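Local coordinates for organic hydroperoxide resistance protein OhrB (Bacillus subtilis, PDB 2BJO) that protects the bacterium against organic hydroperoxides, probably by reducing them with a pair of cysteines that close into a disulfide, at residues A[13-17]-A[28-32]; A[51-56]-A[116-122]; A[72-78]-A[95-101]. The protein carries 3 engineered substitutions. All blocks are in the same frame, centred on the assembly; numbering follows the deposited sequence.

In the fold
OhrB illustrates how a probable redox site can sit against a dimer interface. Interaction 2 holds the C55–C119 disulfide, buried where helix 44-65 meets the break between helices 105-118 and 120-125. Interaction 3 is the open end of the β-hairpin 74-84/89-99, packed against helix 44-65; the centres are 12 Å apart and the two touch, with Y52 CE1 and F56 CD2 each 3.6 Å from L96 CD1. Interaction 1 lies apart, its centre 25 Å from that of interaction 2 and 27 Å from that of interaction 3, with nearest atoms about 13 Å away in both cases. Across the dimer the separation closes: I29 packs on A54 of the second subunit, next in sequence to that chain's disulfide cysteine C55.

Interaction 1. Residues A[13-17]-A[28-32]; sequences GRAGH and DIVMP
I29 turns its side chain toward segment 13-17, its CG2 4.0 Å from G13 O and its CG1 4.2 Å from H17 N. The two segments meet where an antiparallel strand pair opens into loops. H17 (phi/psi -150/147) and D28 form a non-hydrogen-bonded pair, CA to CA 4.1 Å; beyond it I29 N donates to G16 O at 2.9 Å. Before this bridge the chain bends through R14 (-79/-13) and A15 (-116/31), a turn closed by a weak 3.4 Å bond from G16 N to G13 O. M31 curls back over it, CE 3.6 Å from R14 CB. One water accepts from R14 NE (2.7 Å) and donates to R14 O (2.6 Å) and, weakly, to V30 O (3.0 Å). The dimer completes the contact, R14 packing on F4, and I29 on A54, both of the second subunit. H17 in the t rotamer and D28 in the m rotamer project from the same face of the sheet, and ND1 of H17 donates to OD1 of D28 at 2.9 Å. H17 NE2 is hydrogen-bonded to D26, so the imidazole bridges two carboxylates, an arrangement consistent with a protonated, positively charged ring.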
loop_
_atom_site.group_PDB
_atom_site.type_symbol
_atom_site.label_atom_id
_atom_site.label_comp_id
_atom_site.label_asym_id
_atom_site.label_seq_id
_atom_site.Cartn_x
_atom_site.Cartn_y
_atom_site.Cartn_z
ATOM N N GLY A 13 3.527 -12.294 10.773
ATOM C CA GLY A 13 3.853 -11.023 11.400
ATOM C C GLY A 13 4.957 -10.109 10.921
ATOM O O GLY A 13 5.077 -9.920 9.706
ATOM N N ARG A 14 5.729 -9.532 11.849
ATOM C CA ARG A 14 6.751 -8.563 11.443
ATOM C C ARG A 14 8.043 -9.185 10.885
ATOM O O ARG A 14 8.876 -8.494 10.296
ATOM C CB ARG A 14 6.960 -7.425 12.469
ATOM C CG ARG A 14 6.043 -6.176 12.274
ATOM C CD ARG A 14 5.787 -5.522 10.869
ATOM N NE ARG A 14 6.745 -4.570 10.281
ATOM C CZ ARG A 14 6.728 -3.231 10.368
ATOM N NH1 ARG A 14 5.792 -2.555 11.030
ATOM N NH2 ARG A 14 7.681 -2.510 9.770
ATOM N N ALA A 15 8.215 -10.485 11.079
ATOM C CA ALA A 15 9.340 -11.221 10.509
ATOM C C ALA A 15 8.764 -12.241 9.539
ATOM O O ALA A 15 9.359 -13.299 9.353
ATOM C CB ALA A 15 10.173 -11.884 11.596
ATOM N N GLY A 16 7.633 -11.951 8.904
ATOM C CA GLY A 16 6.964 -12.993 8.134
ATOM C C GLY A 16 7.295 -13.089 6.656
ATOM O O GLY A 16 8.407 -12.823 6.180
ATOM N N HIS A 17 6.280 -13.470 5.891
ATOM C CA HIS A 17 6.474 -13.564 4.449
ATOM C C HIS A 17 5.148 -13.278 3.732
ATOM O O HIS A 17 4.078 -13.626 4.240
ATOM C CB HIS A 17 7.041 -14.965 4.211
ATOM C CG HIS A 17 7.434 -15.247 2.796
ATOM N ND1 HIS A 17 8.745 -15.205 2.372
ATOM C CD2 HIS A 17 6.688 -15.552 1.707
ATOM C CE1 HIS A 17 8.789 -15.488 1.080
ATOM N NE2 HIS A 17 7.556 -15.694 0.650
ATOM N N ASP A 28 10.073 -12.049 2.003
ATOM C CA ASP A 28 10.117 -11.891 3.449
ATOM C C ASP A 28 9.767 -10.456 3.833
ATOM O O ASP A 28 10.005 -9.541 3.058
ATOM C CB ASP A 28 11.494 -12.188 4.028
ATOM C CG ASP A 28 11.949 -13.600 3.764
ATOM O OD1 ASP A 28 11.126 -14.502 3.947
ATOM O OD2 ASP A 28 13.122 -13.813 3.392
ATOM N N ILE A 29 9.241 -10.310 5.046
ATOM C CA ILE A 29 8.983 -9.056 5.723
ATOM C C ILE A 29 10.151 -8.954 6.689
ATOM O O ILE A 29 10.368 -9.863 7.498
ATOM C CB ILE A 29 7.614 -9.034 6.427
ATOM C CG1 ILE A 29 6.487 -9.260 5.394
ATOM C CG2 ILE A 29 7.423 -7.757 7.221
ATOM C CD1 ILE A 29 6.290 -8.177 4.320
ATOM N N VAL A 30 10.879 -7.848 6.583
ATOM C CA VAL A 30 12.095 -7.675 7.369
ATOM C C VAL A 30 12.025 -6.520 8.366
ATOM O O VAL A 30 11.321 -5.534 8.209
ATOM C CB VAL A 30 13.389 -7.473 6.490
ATOM C CG1 VAL A 30 13.714 -8.744 5.697
ATOM C CG2 VAL A 30 13.346 -6.193 5.602
ATOM N N MET A 31 12.857 -6.651 9.385
ATOM C CA MET A 31 12.912 -5.721 10.502
ATOM C C MET A 31 14.047 -4.748 10.217
ATOM O O MET A 31 14.817 -4.996 9.283
ATOM C CB MET A 31 13.190 -6.481 11.797
ATOM C CG MET A 31 12.605 -7.887 11.789
ATOM S SD MET A 31 11.844 -8.278 13.360
ATOM C CE MET A 31 10.454 -7.148 13.169
ATOM N N PRO A 32 14.120 -3.645 10.985
ATOM C CA PRO A 32 15.206 -2.668 10.894
ATOM C C PRO A 32 16.642 -3.225 10.890
ATOM O O PRO A 32 17.478 -2.585 10.279
ATOM C CB PRO A 32 14.918 -1.755 12.091
ATOM C CG PRO A 32 13.428 -1.740 12.138
ATOM C CD PRO A 32 13.100 -3.200 11.955
HETATM O O HOH W 1 9.058 -5.910 10.068
#

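Interaction 2. Residues A[51-56]-A[116-122]; sequences GYAACF and HEFCPYS
The C55–C119 disulfide, the probable redox site of this OsmC/Ohr-fold protein, is the centre of this contact, which captures the protein in its oxidised state. In Ohr relatives one cysteine of such a pair attacks the peroxide and the other then closes the disulfide; C55 and C119 probably work the same way. C55 projects from the middle of helix 44-65; C119 is the first residue past helix 105-118 and the N-cap of 120-125, with phi/psi of -52/115. Both cysteines take the t rotamer and each one's CA-to-CB bond points toward the other segment, giving an SG–SG bond of 2.1 Å between C55 and C119 with chi3 at 132°, well beyond the roughly 90° of a relaxed disulfide. The nearest CA pairs are F56 with C119 at 5.7 Å and Y52 with Y121 at 6.0 Å.

Two tyrosine rings flank the sulfurs. The Y52 ring, with chi1 at -147°, receives Y121 CB over its face in a CH-pi contact, 3.7 Å from the centroid, and C119 SG lies obliquely 4.8 Å from that centroid. C55 SG is likewise 4.8 Å from the centroid of the Y121 ring. That ring fits against G51, whose CA is 3.2 Å from Y121 OH, where a β-carbon would clash. The Y121 hydroxyl is hydrogen-bonded to P44 O of the second subunit, so the site reaches the dimer interface. F56 CE2 packs 3.7 Å from H116 CA, while Y52 and F56 also rest on L96 of strand 89-99. Y52 OH and S122 OG share a hydrogen bond of 2.6 Å.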
loop_
_atom_site.group_PDB
_atom_site.type_symbol
_atom_site.label_atom_id
_atom_site.label_comp_id
_atom_site.label_asym_id
_atom_site.label_seq_id
_atom_site.Cartn_x
_atom_site.Cartn_y
_atom_site.Cartn_z
ATOM N N GLY A 51 3.110 1.368 -3.982
ATOM C CA GLY A 51 1.735 1.470 -4.412
ATOM C C GLY A 51 1.277 2.884 -4.665
ATOM O O GLY A 51 0.640 3.168 -5.674
ATOM N N TYR A 52 1.606 3.772 -3.733
ATOM C CA TYR A 52 1.243 5.187 -3.842
ATOM C C TYR A 52 1.986 5.854 -4.990
ATOM O O TYR A 52 1.397 6.659 -5.690
ATOM C CB TYR A 52 1.545 5.961 -2.554
ATOM C CG TYR A 52 0.597 7.105 -2.238
ATOM C CD1 TYR A 52 0.040 7.915 -3.237
ATOM C CD2 TYR A 52 0.231 7.372 -0.914
ATOM C CE1 TYR A 52 -0.845 8.934 -2.939
ATOM C CE2 TYR A 52 -0.660 8.405 -0.605
ATOM C CZ TYR A 52 -1.189 9.197 -1.620
ATOM O OH TYR A 52 -2.059 10.230 -1.349
ATOM N N ALA A 53 3.260 5.536 -5.203
ATOM C CA ALA A 53 4.036 6.103 -6.302
ATOM C C ALA A 53 3.391 5.758 -7.662
ATOM O O ALA A 53 3.137 6.590 -8.543
ATOM C CB ALA A 53 5.490 5.670 -6.147
ATOM N N ALA A 54 3.084 4.476 -7.782
ATOM C CA ALA A 54 2.432 3.891 -8.928
ATOM C C ALA A 54 1.017 4.441 -9.151
ATOM O O ALA A 54 0.658 4.786 -10.279
ATOM C CB ALA A 54 2.377 2.407 -8.722
ATOM N N CYS A 55 0.228 4.491 -8.076
ATOM C CA CYS A 55 -1.113 5.070 -8.090
ATOM C C CYS A 55 -1.051 6.519 -8.571
ATOM O O CYS A 55 -1.888 6.929 -9.388
ATOM C CB CYS A 55 -1.761 5.032 -6.691
ATOM S SG CYS A 55 -3.378 5.821 -6.468
ATOM N N PHE A 56 -0.078 7.271 -8.061
ATOM C CA PHE A 56 -0.005 8.684 -8.392
ATOM C C PHE A 56 0.424 8.925 -9.845
ATOM O O PHE A 56 -0.134 9.801 -10.502
ATOM C CB PHE A 56 0.897 9.437 -7.423
ATOM C CG PHE A 56 0.556 10.891 -7.289
ATOM C CD1 PHE A 56 1.173 11.851 -8.068
ATOM C CD2 PHE A 56 -0.402 11.291 -6.358
ATOM C CE1 PHE A 56 0.855 13.200 -7.936
ATOM C CE2 PHE A 56 -0.723 12.634 -6.205
ATOM C CZ PHE A 56 -0.092 13.587 -6.993
ATOM N N HIS A 116 -3.882 14.254 -7.306
ATOM C CA HIS A 116 -4.130 14.015 -5.892
ATOM C C HIS A 116 -5.612 13.886 -5.587
ATOM O O HIS A 116 -5.978 13.284 -4.596
ATOM C CB HIS A 116 -3.530 15.145 -5.053
ATOM C CG HIS A 116 -3.339 14.808 -3.610
ATOM N ND1 HIS A 116 -3.658 15.678 -2.587
ATOM C CD2 HIS A 116 -2.863 13.694 -3.014
ATOM C CE1 HIS A 116 -3.380 15.117 -1.426
ATOM N NE2 HIS A 116 -2.890 13.915 -1.657
ATOM N N GLU A 117 -6.478 14.464 -6.404
ATOM C CA GLU A 117 -7.911 14.330 -6.182
ATOM C C GLU A 117 -8.382 13.003 -6.792
ATOM O O GLU A 117 -9.325 12.398 -6.282
ATOM C CB GLU A 117 -8.640 15.614 -6.644
ATOM C CG GLU A 117 -8.102 17.008 -6.180
ATOM C CD GLU A 117 -7.285 17.156 -4.865
ATOM O OE1 GLU A 117 -6.227 17.855 -4.847
ATOM O OE2 GLU A 117 -7.635 16.597 -3.799
ATOM N N PHE A 118 -7.747 12.499 -7.851
ATOM C CA PHE A 118 -8.115 11.238 -8.517
ATOM C C PHE A 118 -7.552 9.915 -7.967
ATOM O O PHE A 118 -8.292 8.942 -7.894
ATOM C CB PHE A 118 -7.762 11.410 -10.003
ATOM C CG PHE A 118 -8.035 10.237 -10.894
ATOM C CD1 PHE A 118 -9.120 10.255 -11.759
ATOM C CD2 PHE A 118 -7.206 9.115 -10.895
ATOM C CE1 PHE A 118 -9.392 9.169 -12.611
ATOM C CE2 PHE A 118 -7.475 8.048 -11.735
ATOM C CZ PHE A 118 -8.558 8.063 -12.595
ATOM N N CYS A 119 -6.267 9.875 -7.612
ATOM C CA CYS A 119 -5.551 8.697 -7.133
ATOM C C CYS A 119 -6.288 8.035 -5.987
ATOM O O CYS A 119 -6.475 8.674 -4.945
ATOM C CB CYS A 119 -4.130 9.042 -6.672
ATOM S SG CYS A 119 -3.141 7.794 -5.772
ATOM N N PRO A 120 -6.756 6.796 -6.214
ATOM C CA PRO A 120 -7.386 6.095 -5.098
ATOM C C PRO A 120 -6.606 6.066 -3.772
ATOM O O PRO A 120 -7.257 6.061 -2.742
ATOM C CB PRO A 120 -7.584 4.684 -5.684
ATOM C CG PRO A 120 -7.859 4.923 -7.131
ATOM C CD PRO A 120 -6.825 5.974 -7.441
ATOM N N TYR A 121 -5.277 6.037 -3.736
ATOM C CA TYR A 121 -4.544 6.069 -2.453
ATOM C C TYR A 121 -4.718 7.407 -1.717
ATOM O O TYR A 121 -4.768 7.415 -0.482
ATOM C CB TYR A 121 -3.051 5.781 -2.583
ATOM C CG TYR A 121 -2.520 4.369 -2.667
ATOM C CD1 TYR A 121 -1.380 4.013 -1.949
ATOM C CD2 TYR A 121 -3.113 3.398 -3.464
ATOM C CE1 TYR A 121 -0.832 2.724 -2.005
ATOM C CE2 TYR A 121 -2.593 2.115 -3.544
ATOM C CZ TYR A 121 -1.451 1.791 -2.814
ATOM O OH TYR A 121 -0.965 0.519 -2.909
ATOM N N SER A 122 -4.837 8.507 -2.464
ATOM C CA SER A 122 -5.042 9.867 -1.929
ATOM C C SER A 122 -6.422 10.011 -1.300
ATOM O O SER A 122 -6.613 10.630 -0.254
ATOM C CB SER A 122 -4.790 10.939 -2.996
ATOM O OG SER A 122 -3.461 10.821 -3.484
#

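Interaction 3. Residues A[72-78]-A[95-101]; sequences DSEIEGQ and TLVVNTK
Six backbone hydrogen bonds make this a regular antiparallel β-hairpin ladder. They come in reciprocal pairs: E74 N to N99 O (2.8 Å) with N99 N to E74 O (2.7 Å), E76 N to V97 O with V97 N to E76 O (both 3.0 Å), and Q78 N to T95 O with T95 N to Q78 O (both 2.8 Å). Between these hydrogen-bonded pairs lie the non-hydrogen-bonded pairs I75–V98 and G77–L96, each with CA atoms 4.7 Å apart. The strand axes approach to 4.7 Å at 167°.

Past the ladder, an Asx turn (K101 N to N99 OD1, 3.1 Å) brings K101, at phi/psi 45/-109, back toward D72. K101 NZ forms with D72 OD1 a salt bridge whose hydrogen bond is weak (3.4 Å), and a long one with E74 OE2 at 3.9 Å, while a water joins D72 N (3.0 Å) to T100 O (3.1 Å).

E74, E76, Q78, T95, V97 and N99 share one face, on which Q78 NE2 donates to E76 OE1 at 2.6 Å. The face of I75, L96 and V98 carries helices 44-65 and 105-118. Residues 75-78 also pair antiparallel with a strand of the second subunit, carrying the sheet across the dimer. Within the hairpin, I75 CG1 meets V98 CG1 at 4.1 Å, and L96 CD2 lies 3.7 Å from G77 CA.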
loop_
_atom_site.group_PDB
_atom_site.type_symbol
_atom_site.label_atom_id
_atom_site.label_comp_id
_atom_site.label_asym_id
_atom_site.label_seq_id
_atom_site.Cartn_x
_atom_site.Cartn_y
_atom_site.Cartn_z
ATOM N N ASP A 72 6.098 12.250 -19.073
ATOM C CA ASP A 72 7.265 11.431 -18.815
ATOM C C ASP A 72 7.542 11.813 -17.364
ATOM O O ASP A 72 8.062 12.906 -17.093
ATOM C CB ASP A 72 8.356 11.771 -19.827
ATOM C CG ASP A 72 9.633 10.969 -19.647
ATOM O OD1 ASP A 72 9.635 10.018 -18.843
ATOM O OD2 ASP A 72 10.635 11.309 -20.319
ATOM N N SER A 73 7.148 10.924 -16.457
ATOM C CA SER A 73 7.260 11.219 -15.036
ATOM C C SER A 73 7.981 10.118 -14.260
ATOM O O SER A 73 8.026 8.937 -14.648
ATOM C CB SER A 73 5.891 11.496 -14.385
ATOM O OG SER A 73 5.064 10.334 -14.368
ATOM N N GLU A 74 8.555 10.585 -13.153
ATOM C CA GLU A 74 9.141 9.790 -12.089
ATOM C C GLU A 74 8.591 10.392 -10.817
ATOM O O GLU A 74 8.707 11.612 -10.592
ATOM C CB GLU A 74 10.661 9.823 -12.061
ATOM C CG GLU A 74 11.315 9.065 -13.194
ATOM C CD GLU A 74 12.837 9.063 -13.146
ATOM O OE1 GLU A 74 13.431 9.259 -12.067
ATOM O OE2 GLU A 74 13.476 8.871 -14.205
ATOM N N ILE A 75 7.983 9.509 -10.025
ATOM C CA ILE A 75 7.441 9.807 -8.701
ATOM C C ILE A 75 8.132 8.960 -7.629
ATOM O O ILE A 75 8.032 7.721 -7.636
ATOM C CB ILE A 75 5.922 9.590 -8.658
ATOM C CG1 ILE A 75 5.330 10.555 -9.706
ATOM C CG2 ILE A 75 5.404 9.826 -7.248
ATOM C CD1 ILE A 75 3.983 10.226 -10.119
ATOM N N GLU A 76 8.806 9.664 -6.722
ATOM C CA GLU A 76 9.411 8.998 -5.580
ATOM C C GLU A 76 8.448 9.076 -4.408
ATOM O O GLU A 76 8.252 10.142 -3.860
ATOM C CB GLU A 76 10.759 9.553 -5.116
ATOM C CG GLU A 76 11.512 8.598 -4.172
ATOM C CD GLU A 76 12.716 9.234 -3.479
ATOM O OE1 GLU A 76 12.818 10.448 -3.236
ATOM O OE2 GLU A 76 13.665 8.516 -3.132
ATOM N N GLY A 77 7.881 7.934 -4.031
ATOM C CA GLY A 77 7.078 7.835 -2.822
ATOM C C GLY A 77 7.992 7.615 -1.627
ATOM O O GLY A 77 8.863 6.745 -1.680
ATOM N N GLN A 78 7.782 8.409 -0.577
ATOM C CA GLN A 78 8.572 8.366 0.657
ATOM C C GLN A 78 7.600 8.201 1.835
ATOM O O GLN A 78 6.841 9.109 2.206
ATOM C CB GLN A 78 9.427 9.620 0.818
ATOM C CG GLN A 78 10.222 9.970 -0.424
ATOM C CD GLN A 78 10.935 11.281 -0.256
ATOM O OE1 GLN A 78 10.586 12.061 0.629
ATOM N NE2 GLN A 78 11.938 11.529 -1.093
ATOM N N THR A 95 5.520 11.542 1.761
ATOM C CA THR A 95 5.902 12.584 0.816
ATOM C C THR A 95 5.987 11.969 -0.589
ATOM O O THR A 95 6.468 10.852 -0.773
ATOM C CB THR A 95 7.164 13.326 1.314
ATOM O OG1 THR A 95 6.801 14.061 2.494
ATOM C CG2 THR A 95 7.686 14.317 0.291
ATOM N N LEU A 96 5.505 12.680 -1.606
ATOM C CA LEU A 96 5.644 12.291 -3.007
ATOM C C LEU A 96 6.431 13.384 -3.733
ATOM O O LEU A 96 6.003 14.535 -3.722
ATOM C CB LEU A 96 4.288 12.039 -3.686
ATOM C CG LEU A 96 3.342 10.995 -3.077
ATOM C CD1 LEU A 96 1.919 11.137 -3.604
ATOM C CD2 LEU A 96 3.816 9.563 -3.297
ATOM N N VAL A 97 7.558 13.032 -4.355
ATOM C CA VAL A 97 8.416 14.001 -5.049
ATOM C C VAL A 97 8.181 13.692 -6.521
ATOM O O VAL A 97 8.531 12.614 -7.002
ATOM C CB VAL A 97 9.903 13.920 -4.705
ATOM C CG1 VAL A 97 10.677 15.108 -5.316
ATOM C CG2 VAL A 97 10.144 13.944 -3.200
ATOM N N VAL A 98 7.582 14.651 -7.222
ATOM C CA VAL A 98 7.181 14.458 -8.603
ATOM C C VAL A 98 8.101 15.162 -9.604
ATOM O O VAL A 98 8.239 16.392 -9.561
ATOM C CB VAL A 98 5.736 14.950 -8.789
ATOM C CG1 VAL A 98 5.266 14.649 -10.200
ATOM C CG2 VAL A 98 4.804 14.316 -7.760
ATOM N N ASN A 99 8.707 14.353 -10.471
ATOM C CA ASN A 99 9.577 14.778 -11.552
ATOM C C ASN A 99 8.766 14.576 -12.824
ATOM O O ASN A 99 8.524 13.431 -13.203
ATOM C CB ASN A 99 10.913 14.028 -11.570
ATOM C CG ASN A 99 11.814 14.404 -12.757
ATOM O OD1 ASN A 99 11.623 15.401 -13.449
ATOM N ND2 ASN A 99 12.808 13.566 -13.016
ATOM N N THR A 100 8.352 15.677 -13.448
ATOM C CA THR A 100 7.690 15.661 -14.752
ATOM C C THR A 100 8.509 16.252 -15.912
ATOM O O THR A 100 7.953 16.867 -16.826
ATOM C CB THR A 100 6.348 16.404 -14.708
ATOM O OG1 THR A 100 6.558 17.729 -14.197
ATOM C CG2 THR A 100 5.350 15.646 -13.884
ATOM N N LYS A 101 9.823 16.073 -15.858
ATOM C CA LYS A 101 10.786 16.327 -16.936
ATOM C C LYS A 101 10.611 17.660 -17.691
ATOM O O LYS A 101 10.896 18.697 -17.090
ATOM C CB LYS A 101 10.795 15.095 -17.850
ATOM C CG LYS A 101 11.044 13.737 -17.186
ATOM C CD LYS A 101 12.473 13.462 -16.706
ATOM C CE LYS A 101 12.739 12.008 -16.284
ATOM N NZ LYS A 101 12.564 10.947 -17.318
HETATM O O HOH W 2 6.585 15.219 -19.072
#